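Local structure of uncharacterized metal-dependent hydrolase (Pyrococcus furiosus, 3ICJ) at residues D99-L104 with I371-L376. The protein probably hydrolyses carbon-nitrogen bonds other than peptide bonds, as a zinc-dependent member of the amidohydrolase family whose natural substrate is not established. Sequence-based numbering, arbitrary orientation.
Sequences DSHLHL and IEHASL. With ZN (zinc ion), chain B; ZN (zinc ion), chain C.
His101 and Glu372 meet beside the binuclear zinc site of the (beta/alpha)8 barrel of the amidohydrolase family, where the HxH motif at the C-terminal end of barrel strand 92-102 faces the loop that follows strand 370-371. The pair illustrates how a second-shell carboxylate can orient a metal ligand. His101 carries its ring anti to the backbone N (chi1 -176°), which swings it toward Glu372; its turn about chi2 sets ND1 against the carboxylate, while NE2 on the far side of the ring holds one zinc at 2.3 Å. Glu372 bends back at chi2, bringing its carboxylate to the ring edge, nearly coplanar with the imidazole. ND1 of His101 donates to the anti lone pair of Glu372 OE1 over 2.7 Å, in the ring plane and almost straight at 176°. Held at both nitrogens, the ring has little freedom to rotate, and the carboxylate probably makes NE2 a stronger donor to the zinc. Because Glu372 OE2 also forms a salt bridge with Arg370, the carboxylate is itself anchored. With an alanine here, His101 ND1 would probably lose its acceptor and Arg370 its carboxylate mate, and the imidazole would be less firmly set against the zinc.

The next residue serves the second zinc. His373 brings CE1 over one face of the His101 ring, near its rim, but the two ring planes lie obliquely at 53°. Glu372 CB sits over a face of the His373 ring, also toward the rim, while ND1 of that ring is hydrogen-bonded to Gln395. His103, Asp434 and the carboxylated Lys296 complete the first site; at the second, beside His348 and the same lysine, His373 NE2 binds the zinc at 2.4 Å.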
loop_
_atom_site.group_PDB
_atom_site.type_symbol
_atom_site.label_atom_id
_atom_site.label_comp_id
_atom_site.label_asym_id
_atom_site.label_seq_id
_atom_site.Cartn_x
_atom_site.Cartn_y
_atom_site.Cartn_z
ATOM N N ASP A 99 1.722 -7.717 -0.769
ATOM C CA ASP A 99 1.667 -6.318 -1.180
ATOM C C ASP A 99 2.623 -5.503 -0.302
ATOM O O ASP A 99 2.370 -5.281 0.884
ATOM C CB ASP A 99 0.215 -5.797 -1.068
ATOM C CG ASP A 99 0.003 -4.446 -1.756
ATOM O OD1 ASP A 99 0.828 -3.541 -1.595
ATOM O OD2 ASP A 99 -1.022 -4.258 -2.437
ATOM N N SER A 100 3.732 -5.040 -0.872
ATOM C CA SER A 100 4.780 -4.472 -0.024
ATOM C C SER A 100 4.521 -3.025 0.450
ATOM O O SER A 100 5.292 -2.499 1.240
ATOM C CB SER A 100 6.151 -4.607 -0.685
ATOM O OG SER A 100 6.103 -4.215 -2.041
ATOM N N HIS A 101 3.445 -2.393 -0.033
ATOM C CA HIS A 101 3.114 -1.004 0.333
ATOM C C HIS A 101 1.626 -0.715 0.203
ATOM O O HIS A 101 1.120 -0.517 -0.907
ATOM C CB HIS A 101 3.915 -0.035 -0.566
ATOM C CG HIS A 101 3.747 1.418 -0.241
ATOM N ND1 HIS A 101 4.821 2.243 0.015
ATOM C CD2 HIS A 101 2.645 2.208 -0.180
ATOM C CE1 HIS A 101 4.385 3.470 0.247
ATOM N NE2 HIS A 101 3.070 3.476 0.133
ATOM N N LEU A 102 0.929 -0.633 1.332
ATOM C CA LEU A 102 -0.425 -0.121 1.316
ATOM C C LEU A 102 -0.833 0.495 2.655
ATOM O O LEU A 102 -0.096 0.421 3.650
ATOM C CB LEU A 102 -1.436 -1.187 0.834
ATOM C CG LEU A 102 -1.432 -2.601 1.412
ATOM C CD1 LEU A 102 -1.802 -2.559 2.886
ATOM C CD2 LEU A 102 -2.434 -3.457 0.642
ATOM N N HIS A 103 -2.033 1.061 2.686
ATOM C CA HIS A 103 -2.528 1.718 3.890
ATOM C C HIS A 103 -3.804 1.034 4.308
ATOM O O HIS A 103 -4.878 1.337 3.786
ATOM C CB HIS A 103 -2.738 3.203 3.628
ATOM C CG HIS A 103 -1.513 3.888 3.108
ATOM N ND1 HIS A 103 -0.585 4.480 3.938
ATOM C CD2 HIS A 103 -1.046 4.045 1.845
ATOM C CE1 HIS A 103 0.396 4.982 3.210
ATOM N NE2 HIS A 103 0.145 4.728 1.939
ATOM N N LEU A 104 -3.674 0.084 5.241
ATOM C CA LEU A 104 -4.799 -0.758 5.674
ATOM C C LEU A 104 -5.930 0.060 6.288
ATOM O O LEU A 104 -7.098 -0.241 6.056
ATOM C CB LEU A 104 -4.350 -1.819 6.709
ATOM C CG LEU A 104 -3.542 -3.020 6.267
ATOM C CD1 LEU A 104 -3.273 -3.942 7.449
ATOM C CD2 LEU A 104 -4.290 -3.762 5.178
ATOM N N ILE A 371 13.106 2.459 -0.878
ATOM C CA ILE A 371 12.446 3.592 -1.514
ATOM C C ILE A 371 11.076 3.137 -2.025
ATOM O O ILE A 371 10.954 2.119 -2.707
ATOM C CB ILE A 371 13.330 4.226 -2.669
ATOM C CG1 ILE A 371 14.556 4.922 -2.087
ATOM C CG2 ILE A 371 12.518 5.215 -3.526
ATOM C CD1 ILE A 371 15.572 5.369 -3.169
ATOM N N GLU A 372 10.046 3.883 -1.642
ATOM C CA GLU A 372 8.698 3.663 -2.119
ATOM C C GLU A 372 8.506 4.504 -3.380
ATOM O O GLU A 372 8.864 5.693 -3.400
ATOM C CB GLU A 372 7.675 4.121 -1.065
ATOM C CG GLU A 372 8.021 3.661 0.347
ATOM C CD GLU A 372 8.279 2.167 0.391
ATOM O OE1 GLU A 372 7.343 1.399 0.105
ATOM O OE2 GLU A 372 9.427 1.762 0.681
ATOM N N HIS A 373 7.922 3.868 -4.395
ATOM C CA HIS A 373 7.600 4.424 -5.733
ATOM C C HIS A 373 8.770 4.434 -6.709
ATOM O O HIS A 373 8.705 3.753 -7.741
ATOM C CB HIS A 373 6.864 5.777 -5.673
ATOM C CG HIS A 373 5.744 5.798 -4.676
ATOM N ND1 HIS A 373 4.653 4.964 -4.769
ATOM C CD2 HIS A 373 5.581 6.501 -3.531
ATOM C CE1 HIS A 373 3.850 5.169 -3.740
ATOM N NE2 HIS A 373 4.393 6.097 -2.973
ATOM N N ALA A 374 9.812 5.211 -6.383
ATOM C CA ALA A 374 10.945 5.475 -7.286
ATOM C C ALA A 374 10.462 5.730 -8.724
ATOM O O ALA A 374 10.975 5.130 -9.676
ATOM C CB ALA A 374 11.957 4.305 -7.240
ATOM N N SER A 375 9.463 6.601 -8.864
ATOM C CA SER A 375 8.700 6.754 -10.108
ATOM C C SER A 375 9.551 7.233 -11.270
ATOM O O SER A 375 9.435 6.717 -12.385
ATOM C CB SER A 375 7.516 7.699 -9.897
ATOM O OG SER A 375 6.736 7.261 -8.798
ATOM N N LEU A 376 10.408 8.222 -11.013
ATOM C CA LEU A 376 11.411 8.639 -12.009
ATOM C C LEU A 376 12.837 8.303 -11.584
ATOM O O LEU A 376 13.341 8.833 -10.590
ATOM C CB LEU A 376 11.294 10.136 -12.302
ATOM C CG LEU A 376 9.862 10.622 -12.581
ATOM C CD1 LEU A 376 9.801 12.137 -12.641
ATOM C CD2 LEU A 376 9.336 10.021 -13.867
HETATM ZN ZN ZN B . 1.613 5.242 0.233
HETATM ZN ZN ZN C . 3.969 7.471 -1.056
#